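PDB 4YO7: sugar ABC transporter (Sugar-binding protein) from Bacillus halodurans, which binds myo-inositol in the cleft between its two lobes and probably serves as the solute-binding component of a sugar ABC transporter. Local coordinates for residues A[150-159]-A[185-194]; A[45-55]-A[74-85]. One frame throughout, in Å; residues are numbered along the deposited sequence.

Contact 1: A[150-159]-A[185-194]; sequences SIQSGLLQME and MRTEGNKQII. With NA (sodium ion), chain G; INS (1,2,3,4,5,6-hexahydroxy-cyclohexane), chain F.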
loop_
_atom_site.group_PDB
_atom_site.type_symbol
_atom_site.label_atom_id
_atom_site.label_comp_id
_atom_site.label_asym_id
_atom_site.label_seq_id
_atom_site.Cartn_x
_atom_site.Cartn_y
_atom_site.Cartn_z
ATOM N N SER A 150 -6.538 4.339 3.578
ATOM C CA SER A 150 -5.803 5.048 2.554
ATOM C C SER A 150 -5.976 6.554 2.567
ATOM O O SER A 150 -4.991 7.283 2.413
ATOM C CB SER A 150 -6.220 4.514 1.184
ATOM O OG SER A 150 -5.860 3.159 1.068
ATOM N N ILE A 151 -7.207 7.033 2.731
ATOM C CA ILE A 151 -7.416 8.476 2.644
ATOM C C ILE A 151 -6.635 9.202 3.745
ATOM O O ILE A 151 -6.194 10.336 3.520
ATOM C CB ILE A 151 -8.900 8.859 2.713
ATOM C CG1 ILE A 151 -9.074 10.327 2.325
ATOM C CG2 ILE A 151 -9.474 8.545 4.064
ATOM C CD1 ILE A 151 -10.475 10.745 2.066
ATOM N N GLN A 152 -6.439 8.538 4.894
ATOM C CA GLN A 152 -5.677 9.100 6.021
ATOM C C GLN A 152 -4.236 9.396 5.570
ATOM O O GLN A 152 -3.667 10.447 5.918
ATOM C CB GLN A 152 -5.696 8.143 7.247
ATOM C CG GLN A 152 -4.683 8.474 8.390
ATOM C CD GLN A 152 -4.707 7.500 9.621
ATOM O OE1 GLN A 152 -4.343 6.308 9.539
ATOM N NE2 GLN A 152 -5.093 8.041 10.773
ATOM N N SER A 153 -3.636 8.497 4.795
ATOM C CA SER A 153 -2.269 8.756 4.340
ATOM C C SER A 153 -2.192 9.939 3.354
ATOM O O SER A 153 -1.234 10.731 3.411
ATOM C CB SER A 153 -1.629 7.500 3.733
ATOM O OG SER A 153 -2.178 7.055 2.518
ATOM N N GLY A 154 -3.192 10.089 2.480
ATOM C CA GLY A 154 -3.210 11.219 1.562
ATOM C C GLY A 154 -3.448 12.532 2.295
ATOM O O GLY A 154 -2.840 13.559 1.969
ATOM N N LEU A 155 -4.294 12.497 3.330
ATOM C CA LEU A 155 -4.538 13.681 4.159
ATOM C C LEU A 155 -3.281 14.077 4.945
ATOM O O LEU A 155 -2.906 15.250 4.975
ATOM C CB LEU A 155 -5.701 13.438 5.110
ATOM C CG LEU A 155 -7.100 13.316 4.511
ATOM C CD1 LEU A 155 -8.048 12.708 5.521
ATOM C CD2 LEU A 155 -7.624 14.669 4.088
ATOM N N LEU A 156 -2.610 13.105 5.547
ATOM C CA LEU A 156 -1.412 13.387 6.352
ATOM C C LEU A 156 -0.311 13.952 5.480
ATOM O O LEU A 156 0.333 14.933 5.841
ATOM C CB LEU A 156 -0.921 12.124 7.058
ATOM C CG LEU A 156 -1.727 11.626 8.256
ATOM C CD1 LEU A 156 -1.254 10.215 8.637
ATOM C CD2 LEU A 156 -1.623 12.573 9.474
ATOM N N GLN A 157 -0.113 13.315 4.326
ATOM C CA GLN A 157 0.912 13.698 3.374
ATOM C C GLN A 157 0.724 15.135 2.915
ATOM O O GLN A 157 1.649 15.941 2.941
ATOM C CB GLN A 157 0.864 12.746 2.162
ATOM C CG GLN A 157 1.864 13.036 1.105
ATOM C CD GLN A 157 1.618 12.207 -0.138
ATOM O OE1 GLN A 157 0.464 12.042 -0.580
ATOM N NE2 GLN A 157 2.686 11.673 -0.717
HETATM N N MSE A 158 -0.487 15.453 2.467
HETATM C CA MSE A 158 -0.723 16.747 1.860
HETATM C C MSE A 158 -0.884 17.846 2.900
HETATM O O MSE A 158 -0.566 19.001 2.632
HETATM C CB MSE A 158 -1.954 16.683 0.947
HETATM C CG MSE A 158 -2.139 17.871 0.065
HETATM SE SE MSE A 158 -0.696 18.130 -1.237
HETATM C CE MSE A 158 -0.401 20.024 -1.009
ATOM N N GLU A 159 -1.340 17.507 4.098
ATOM C CA GLU A 159 -1.307 18.490 5.178
ATOM C C GLU A 159 0.114 19.020 5.392
ATOM O O GLU A 159 0.328 20.220 5.566
ATOM C CB GLU A 159 -1.816 17.883 6.478
ATOM C CG GLU A 159 -3.306 17.817 6.656
ATOM C CD GLU A 159 -3.664 16.990 7.885
ATOM O OE1 GLU A 159 -2.774 16.813 8.757
ATOM O OE2 GLU A 159 -4.816 16.510 7.969
HETATM N N MSE A 185 -8.066 6.840 -3.159
HETATM C CA MSE A 185 -8.312 7.494 -1.890
HETATM C C MSE A 185 -7.114 8.288 -1.376
HETATM O O MSE A 185 -7.304 9.294 -0.690
HETATM C CB MSE A 185 -8.792 6.470 -0.852
HETATM C CG MSE A 185 -10.161 5.907 -1.207
HETATM SE SE MSE A 185 -11.561 7.308 -1.197
HETATM C CE MSE A 185 -11.875 7.399 0.696
ATOM N N ARG A 186 -5.885 7.920 -1.740
ATOM C CA ARG A 186 -4.749 8.788 -1.408
ATOM C C ARG A 186 -4.877 10.105 -2.159
ATOM O O ARG A 186 -4.741 11.189 -1.580
ATOM C CB ARG A 186 -3.416 8.102 -1.711
ATOM C CG ARG A 186 -3.086 7.078 -0.677
ATOM C CD ARG A 186 -1.894 6.232 -1.065
ATOM N NE ARG A 186 -1.641 5.215 -0.058
ATOM C CZ ARG A 186 -0.821 4.186 -0.236
ATOM N NH1 ARG A 186 -0.170 4.039 -1.383
ATOM N NH2 ARG A 186 -0.662 3.300 0.723
ATOM N N THR A 187 -5.185 10.023 -3.443
ATOM C CA THR A 187 -5.385 11.230 -4.224
ATOM C C THR A 187 -6.576 12.035 -3.750
ATOM O O THR A 187 -6.508 13.254 -3.754
ATOM C CB THR A 187 -5.512 10.870 -5.706
ATOM O OG1 THR A 187 -4.248 10.394 -6.124
ATOM C CG2 THR A 187 -5.878 12.078 -6.594
ATOM N N GLU A 188 -7.642 11.368 -3.316
ATOM C CA GLU A 188 -8.794 12.082 -2.772
ATOM C C GLU A 188 -8.398 12.840 -1.494
ATOM O O GLU A 188 -8.794 14.004 -1.309
ATOM C CB GLU A 188 -9.971 11.135 -2.510
ATOM C CG GLU A 188 -11.136 11.800 -1.759
ATOM C CD GLU A 188 -11.847 12.876 -2.564
ATOM O OE1 GLU A 188 -11.652 12.954 -3.807
ATOM O OE2 GLU A 188 -12.621 13.646 -1.940
ATOM N N GLY A 189 -7.585 12.222 -0.647
ATOM C CA GLY A 189 -7.115 12.882 0.560
ATOM C C GLY A 189 -6.255 14.081 0.196
ATOM O O GLY A 189 -6.380 15.146 0.798
ATOM N N ASN A 190 -5.369 13.904 -0.781
ATOM C CA ASN A 190 -4.574 15.038 -1.258
ATOM C C ASN A 190 -5.492 16.188 -1.678
ATOM O O ASN A 190 -5.308 17.345 -1.283
ATOM C CB ASN A 190 -3.713 14.689 -2.462
ATOM C CG ASN A 190 -2.573 13.735 -2.153
ATOM O OD1 ASN A 190 -2.151 13.532 -0.999
ATOM N ND2 ASN A 190 -2.028 13.179 -3.206
ATOM N N LYS A 191 -6.477 15.865 -2.519
ATOM C CA LYS A 191 -7.353 16.902 -3.049
ATOM C C LYS A 191 -8.226 17.562 -1.987
ATOM O O LYS A 191 -8.590 18.733 -2.132
ATOM C CB LYS A 191 -8.216 16.340 -4.174
ATOM C CG LYS A 191 -7.370 16.018 -5.399
ATOM C CD LYS A 191 -8.195 15.659 -6.622
ATOM C CE LYS A 191 -7.309 15.441 -7.845
ATOM N NZ LYS A 191 -8.106 15.262 -9.099
ATOM N N GLN A 192 -8.567 16.841 -0.926
ATOM C CA GLN A 192 -9.370 17.443 0.138
ATOM C C GLN A 192 -8.572 18.530 0.843
ATOM O O GLN A 192 -9.145 19.565 1.226
ATOM C CB GLN A 192 -9.849 16.384 1.123
ATOM C CG GLN A 192 -11.059 15.599 0.578
ATOM C CD GLN A 192 -11.608 14.572 1.554
ATOM O OE1 GLN A 192 -11.244 14.557 2.729
ATOM N NE2 GLN A 192 -12.512 13.718 1.069
ATOM N N ILE A 193 -7.261 18.328 0.986
ATOM C CA ILE A 193 -6.412 19.344 1.607
ATOM C C ILE A 193 -6.225 20.491 0.624
ATOM O O ILE A 193 -6.245 21.674 0.992
ATOM C CB ILE A 193 -5.021 18.797 2.029
ATOM C CG1 ILE A 193 -5.138 17.679 3.077
ATOM C CG2 ILE A 193 -4.113 19.942 2.526
ATOM C CD1 ILE A 193 -5.893 18.046 4.354
ATOM N N ILE A 194 -6.026 20.158 -0.640
ATOM C CA ILE A 194 -5.761 21.176 -1.637
ATOM C C ILE A 194 -6.975 22.099 -1.756
ATOM O O ILE A 194 -6.823 23.303 -1.940
ATOM C CB ILE A 194 -5.389 20.525 -2.995
ATOM C CG1 ILE A 194 -3.977 19.940 -2.903
ATOM C CG2 ILE A 194 -5.480 21.554 -4.133
ATOM C CD1 ILE A 194 -3.603 18.929 -4.007
HETATM NA NA NA G . -7.101 25.013 -3.671
HETATM C C1 INS F . 0.935 -1.427 -3.245
HETATM C C2 INS F . 2.339 -0.840 -3.158
HETATM C C3 INS F . 2.253 0.553 -2.535
HETATM C C4 INS F . 1.631 0.501 -1.135
HETATM C C5 INS F . 0.230 -0.139 -1.228
HETATM C C6 INS F . 0.326 -1.522 -1.856
HETATM O O1 INS F . 0.975 -2.765 -3.812
HETATM O O2 INS F . 3.116 -1.694 -2.320
HETATM O O3 INS F . 3.617 1.068 -2.480
HETATM O O4 INS F . 1.465 1.833 -0.627
HETATM O O5 INS F . -0.285 -0.287 0.107
HETATM O O6 INS F . -1.049 -2.056 -1.987
HETATM O O HOH W 1 -7.557 26.811 -5.332
HETATM O O HOH W 2 -9.131 25.930 -2.794
HETATM O O HOH W 3 -8.119 23.637 -5.289
#

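Contact 2: A[45-55]-A[74-85]; sequences QKVIGVSISNL and PDFEFIFSDAQN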
loop_
_atom_site.group_PDB
_atom_site.type_symbol
_atom_site.label_atom_id
_atom_site.label_comp_id
_atom_site.label_asym_id
_atom_site.label_seq_id
_atom_site.Cartn_x
_atom_site.Cartn_y
_atom_site.Cartn_z
ATOM N N GLN A 45 -3.120 -31.486 10.476
ATOM C CA GLN A 45 -2.429 -30.225 10.211
ATOM C C GLN A 45 -3.405 -29.291 9.535
ATOM O O GLN A 45 -4.166 -29.710 8.671
ATOM C CB GLN A 45 -1.216 -30.415 9.301
ATOM C CG GLN A 45 -0.040 -31.034 9.942
ATOM C CD GLN A 45 0.585 -30.121 10.958
ATOM O OE1 GLN A 45 0.350 -30.272 12.149
ATOM N NE2 GLN A 45 1.394 -29.161 10.494
ATOM N N LYS A 46 -3.392 -28.030 9.948
ATOM C CA LYS A 46 -4.225 -27.013 9.318
ATOM C C LYS A 46 -3.429 -26.325 8.206
ATOM O O LYS A 46 -2.224 -26.412 8.167
ATOM C CB LYS A 46 -4.720 -26.011 10.350
ATOM C CG LYS A 46 -5.857 -26.588 11.191
ATOM C CD LYS A 46 -6.435 -25.599 12.136
ATOM C CE LYS A 46 -7.166 -26.297 13.281
ATOM N NZ LYS A 46 -8.230 -27.178 12.784
ATOM N N VAL A 47 -4.139 -25.709 7.271
ATOM C CA VAL A 47 -3.505 -25.125 6.098
ATOM C C VAL A 47 -4.090 -23.756 5.873
ATOM O O VAL A 47 -5.299 -23.596 5.885
ATOM C CB VAL A 47 -3.724 -25.986 4.825
ATOM C CG1 VAL A 47 -2.993 -25.389 3.617
ATOM C CG2 VAL A 47 -3.247 -27.423 5.066
ATOM N N ILE A 48 -3.225 -22.783 5.626
ATOM C CA ILE A 48 -3.654 -21.461 5.216
ATOM C C ILE A 48 -3.095 -21.163 3.838
ATOM O O ILE A 48 -1.901 -21.308 3.615
ATOM C CB ILE A 48 -3.228 -20.394 6.228
ATOM C CG1 ILE A 48 -4.052 -20.568 7.505
ATOM C CG2 ILE A 48 -3.435 -18.978 5.676
ATOM C CD1 ILE A 48 -3.615 -19.712 8.681
ATOM N N GLY A 49 -3.975 -20.728 2.933
ATOM C CA GLY A 49 -3.565 -20.344 1.595
ATOM C C GLY A 49 -3.458 -18.831 1.515
ATOM O O GLY A 49 -4.360 -18.145 1.927
ATOM N N VAL A 50 -2.349 -18.335 0.980
ATOM C CA VAL A 50 -2.114 -16.902 0.845
ATOM C C VAL A 50 -1.868 -16.561 -0.611
ATOM O O VAL A 50 -1.075 -17.229 -1.269
ATOM C CB VAL A 50 -0.901 -16.483 1.667
ATOM C CG1 VAL A 50 -0.650 -14.971 1.612
ATOM C CG2 VAL A 50 -1.106 -16.928 3.090
ATOM N N SER A 51 -2.548 -15.537 -1.107
ATOM C CA SER A 51 -2.273 -15.015 -2.445
ATOM C C SER A 51 -1.992 -13.531 -2.354
ATOM O O SER A 51 -2.906 -12.743 -2.136
ATOM C CB SER A 51 -3.436 -15.276 -3.399
ATOM O OG SER A 51 -3.197 -14.683 -4.684
ATOM N N ILE A 52 -0.717 -13.170 -2.531
ATOM C CA ILE A 52 -0.324 -11.771 -2.512
ATOM C C ILE A 52 -0.385 -11.259 -3.953
ATOM O O ILE A 52 -0.134 -12.014 -4.873
ATOM C CB ILE A 52 1.074 -11.587 -1.882
ATOM C CG1 ILE A 52 1.317 -10.124 -1.504
ATOM C CG2 ILE A 52 2.187 -12.133 -2.778
ATOM C CD1 ILE A 52 2.447 -9.944 -0.514
ATOM N N SER A 53 -0.768 -10.004 -4.157
ATOM C CA SER A 53 -0.908 -9.491 -5.529
ATOM C C SER A 53 0.384 -9.574 -6.332
ATOM O O SER A 53 0.348 -9.935 -7.501
ATOM C CB SER A 53 -1.417 -8.035 -5.533
ATOM O OG SER A 53 -0.496 -7.167 -4.918
ATOM N N ASN A 54 1.498 -9.220 -5.703
ATOM C CA ASN A 54 2.812 -9.234 -6.326
ATOM C C ASN A 54 3.820 -8.855 -5.265
ATOM O O ASN A 54 3.431 -8.445 -4.172
ATOM C CB ASN A 54 2.876 -8.304 -7.561
ATOM C CG ASN A 54 3.001 -6.825 -7.219
ATOM O OD1 ASN A 54 2.286 -6.269 -6.367
ATOM N ND2 ASN A 54 3.894 -6.170 -7.922
ATOM N N LEU A 55 5.103 -9.027 -5.573
ATOM C CA LEU A 55 6.173 -8.719 -4.628
ATOM C C LEU A 55 6.855 -7.401 -4.979
ATOM O O LEU A 55 8.034 -7.356 -5.327
ATOM C CB LEU A 55 7.169 -9.878 -4.576
ATOM C CG LEU A 55 6.524 -11.153 -4.014
ATOM C CD1 LEU A 55 7.491 -12.318 -4.179
ATOM C CD2 LEU A 55 6.129 -11.014 -2.563
ATOM N N PRO A 74 3.499 -24.400 14.255
ATOM C CA PRO A 74 3.983 -25.655 13.678
ATOM C C PRO A 74 2.855 -26.611 13.329
ATOM O O PRO A 74 3.083 -27.568 12.606
ATOM C CB PRO A 74 4.893 -26.218 14.777
ATOM C CG PRO A 74 4.431 -25.593 16.030
ATOM C CD PRO A 74 3.883 -24.247 15.668
ATOM N N ASP A 75 1.658 -26.335 13.822
ATOM C CA ASP A 75 0.479 -27.121 13.484
ATOM C C ASP A 75 -0.208 -26.615 12.209
ATOM O O ASP A 75 -1.251 -27.128 11.829
ATOM C CB ASP A 75 -0.517 -27.122 14.655
ATOM C CG ASP A 75 -0.853 -25.720 15.174
ATOM O OD1 ASP A 75 -0.007 -24.785 15.115
ATOM O OD2 ASP A 75 -1.987 -25.563 15.680
ATOM N N PHE A 76 0.397 -25.628 11.556
ATOM C CA PHE A 76 -0.104 -25.089 10.299
ATOM C C PHE A 76 0.892 -25.260 9.185
ATOM O O PHE A 76 2.103 -25.152 9.403
ATOM C CB PHE A 76 -0.406 -23.610 10.408
ATOM C CG PHE A 76 -1.701 -23.308 11.060
ATOM C CD1 PHE A 76 -1.859 -23.452 12.422
ATOM C CD2 PHE A 76 -2.778 -22.890 10.305
ATOM C CE1 PHE A 76 -3.077 -23.160 13.021
ATOM C CE2 PHE A 76 -3.973 -22.591 10.901
ATOM C CZ PHE A 76 -4.124 -22.743 12.262
ATOM N N GLU A 77 0.372 -25.499 7.987
ATOM C CA GLU A 77 1.135 -25.342 6.759
ATOM C C GLU A 77 0.652 -24.079 6.060
ATOM O O GLU A 77 -0.537 -23.832 6.028
ATOM C CB GLU A 77 0.935 -26.533 5.823
ATOM C CG GLU A 77 1.068 -27.868 6.501
ATOM C CD GLU A 77 2.473 -28.117 7.029
ATOM O OE1 GLU A 77 3.429 -27.550 6.458
ATOM O OE2 GLU A 77 2.617 -28.879 8.014
ATOM N N PHE A 78 1.565 -23.306 5.496
ATOM C CA PHE A 78 1.168 -22.127 4.705
ATOM C C PHE A 78 1.540 -22.285 3.240
ATOM O O PHE A 78 2.616 -22.775 2.917
ATOM C CB PHE A 78 1.818 -20.857 5.263
ATOM C CG PHE A 78 1.265 -20.440 6.593
ATOM C CD1 PHE A 78 1.598 -21.128 7.739
ATOM C CD2 PHE A 78 0.400 -19.371 6.690
ATOM C CE1 PHE A 78 1.080 -20.750 8.954
ATOM C CE2 PHE A 78 -0.112 -18.993 7.913
ATOM C CZ PHE A 78 0.232 -19.679 9.032
ATOM N N ILE A 79 0.636 -21.886 2.347
ATOM C CA ILE A 79 0.926 -21.850 0.917
ATOM C C ILE A 79 1.023 -20.393 0.531
ATOM O O ILE A 79 0.017 -19.697 0.512
ATOM C CB ILE A 79 -0.159 -22.533 0.068
ATOM C CG1 ILE A 79 -0.353 -23.987 0.515
ATOM C CG2 ILE A 79 0.215 -22.501 -1.406
ATOM C CD1 ILE A 79 -1.631 -24.591 -0.019
ATOM N N PHE A 80 2.242 -19.926 0.257
ATOM C CA PHE A 80 2.475 -18.518 -0.095
ATOM C C PHE A 80 2.574 -18.381 -1.602
ATOM O O PHE A 80 3.606 -18.690 -2.197
ATOM C CB PHE A 80 3.743 -17.976 0.581
ATOM C CG PHE A 80 3.545 -17.633 2.023
ATOM C CD1 PHE A 80 4.046 -18.459 3.016
ATOM C CD2 PHE A 80 2.803 -16.503 2.390
ATOM C CE1 PHE A 80 3.852 -18.157 4.345
ATOM C CE2 PHE A 80 2.603 -16.206 3.741
ATOM C CZ PHE A 80 3.139 -17.047 4.708
ATOM N N SER A 81 1.499 -17.896 -2.207
ATOM C CA SER A 81 1.399 -17.749 -3.652
ATOM C C SER A 81 1.441 -16.281 -4.060
ATOM O O SER A 81 1.092 -15.399 -3.283
ATOM C CB SER A 81 0.090 -18.369 -4.171
ATOM O OG SER A 81 0.054 -19.760 -3.864
ATOM N N ASP A 82 1.878 -16.053 -5.289
ATOM C CA ASP A 82 2.098 -14.724 -5.856
ATOM C C ASP A 82 1.289 -14.633 -7.151
ATOM O O ASP A 82 1.505 -15.414 -8.072
ATOM C CB ASP A 82 3.603 -14.526 -6.119
ATOM C CG ASP A 82 3.945 -13.223 -6.810
ATOM O OD1 ASP A 82 3.075 -12.370 -7.075
ATOM O OD2 ASP A 82 5.158 -13.047 -7.068
ATOM N N ALA A 83 0.350 -13.698 -7.208
ATOM C CA ALA A 83 -0.526 -13.560 -8.371
ATOM C C ALA A 83 0.141 -12.853 -9.543
ATOM O O ALA A 83 -0.412 -12.853 -10.633
ATOM C CB ALA A 83 -1.790 -12.822 -7.996
ATOM N N GLN A 84 1.307 -12.248 -9.309
ATOM C CA GLN A 84 2.065 -11.541 -10.360
ATOM C C GLN A 84 1.211 -10.512 -11.105
ATOM O O GLN A 84 1.234 -10.421 -12.343
ATOM C CB GLN A 84 2.670 -12.556 -11.338
ATOM C CG GLN A 84 3.622 -13.502 -10.646
ATOM C CD GLN A 84 4.171 -14.595 -11.573
ATOM O OE1 GLN A 84 3.435 -15.449 -12.055
ATOM N NE2 GLN A 84 5.457 -14.557 -11.820
ATOM N N ASN A 85 0.426 -9.772 -10.332
ATOM C CA ASN A 85 -0.479 -8.734 -10.837
ATOM C C ASN A 85 -1.514 -9.197 -11.844
ATOM O O ASN A 85 -2.038 -8.396 -12.610
ATOM C CB ASN A 85 0.344 -7.603 -11.468
ATOM C CG ASN A 85 1.259 -6.943 -10.475
ATOM O OD1 ASN A 85 0.806 -6.461 -9.435
ATOM N ND2 ASN A 85 2.565 -6.929 -10.769
HETATM O O HOH W 4 5.864 -10.588 -7.936
#

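Contact 1: A[150-159]-A[185-194]
R186 and S153 are joined by one weak hydrogen bond, NE donating to OG at 3.2 Å with an N-H...O angle of 133°, and OG lies oblique to the guanidinium plane. Beyond NE the two terminal nitrogens converge on one hydroxyl of the bound inositol, NH1 reaching O4 at 2.8 Å and NH2 the same O4 at 2.9 Å, with O4 at the edge of the group and near its plane. Replacing R186 by a leucine would probably leave inositol O4 without both of these donors and S153 OG without its partner across the helices. S153 OG is itself placed by chi1 of 68°, which sets it between the backbone N and carbonyl carbon, where it donates in plane to a lone pair of S150 O at 2.8 Å. Y311 also bonds NH2.

Behind this pocket the two helices, in the lobe built round the sheet that includes strands 169-175 and 231-234, cross at -39° with axes 6.7 Å apart. G154 and G189 permit that closeness: a CB on either would clash with the opposing backbone, and CA-H...O contacts run from I151 and G154 to M185 O and R186 O. I151 is a knob among M185, E188, G189 and Q192; with CG1 anti to the backbone N, the I151 side chain crosses that of Q192 at about a right angle, CD1 meeting its NE2. Farther along, M158 CG meets I193 CB at 3.6 Å as the chains slide past in opposite directions, while I194 O binds sodium at 2.5 Å with H197 O, L200 O and three waters.

Contact 2: A[45-55]-A[74-85]
K46 and F76 form the first bridge of a parallel pair, strands 46-52 and 76-82, that with helix 57-70 forms a beta-alpha-beta unit at one border of a six-stranded parallel sheet. The fold is that of a periplasmic binding protein lobe, and 76-82 is the outermost strand. The evidence for the pairing is an unbroken ladder in which I48, V50 and I52 donate to E77, I79 and S81, while K46, I48, V50 and I52 accept from E77, I79, S81 and A83; the segment axes diverge by only 20°.

I48 shows how the face bearing K46, I48, V50, F76, F78 and F80 is filled. Its CB lies 3.8 Å from F78 CD2. From there CG2 stays beside the same ring, whereas CG1, set anti to the carbonyl carbon (chi1 -70°), turns to the F76 ring, 3.9 Å from its CD2. The tip, CD1, reaches both aromatics, 3.7 Å from F76 CE2 and equally far from F78 CE2. I48 and F78 run side by side in the same direction, but I48 meets F76 obliquely; A295 and V296 of helix 284-299 cover I48 from outside the pair. On F76, K46 CB sits over one ring face, a CH-pi contact 3.7 Å from the centroid and 19° off the normal.

At the N-terminal end the Q45 amide ties two acceptors together, P74 O and E77 OE2, both close to its plane. At the other end, D82 OD1 accepts from Q84 N in an Asx turn, and D82 OD2 takes a water at 2.7 Å that also accepts from L55 N at 2.9 Å.

The two contacts sit on opposite sides of the chain's centre, their centres 32 Å apart, and share no helix or strand. Both are partly buried, yet unequally: contact 1 has no exposed residue among those that touch, whereas seven of the 23 touching residues in contact 2 are exposed, most of them in the loops at the strand ends. Contact 2 buries more surface, 1063 Å² against 723 Å², and is held chiefly by backbone hydrogen bonds. Contact 1 instead joins two helices by glycine-mediated closeness and side-chain interlock. Inositol is hydrogen-bonded directly from contact 1, while in contact 2 the side chain of N54 is about 5 Å from the bound inositol.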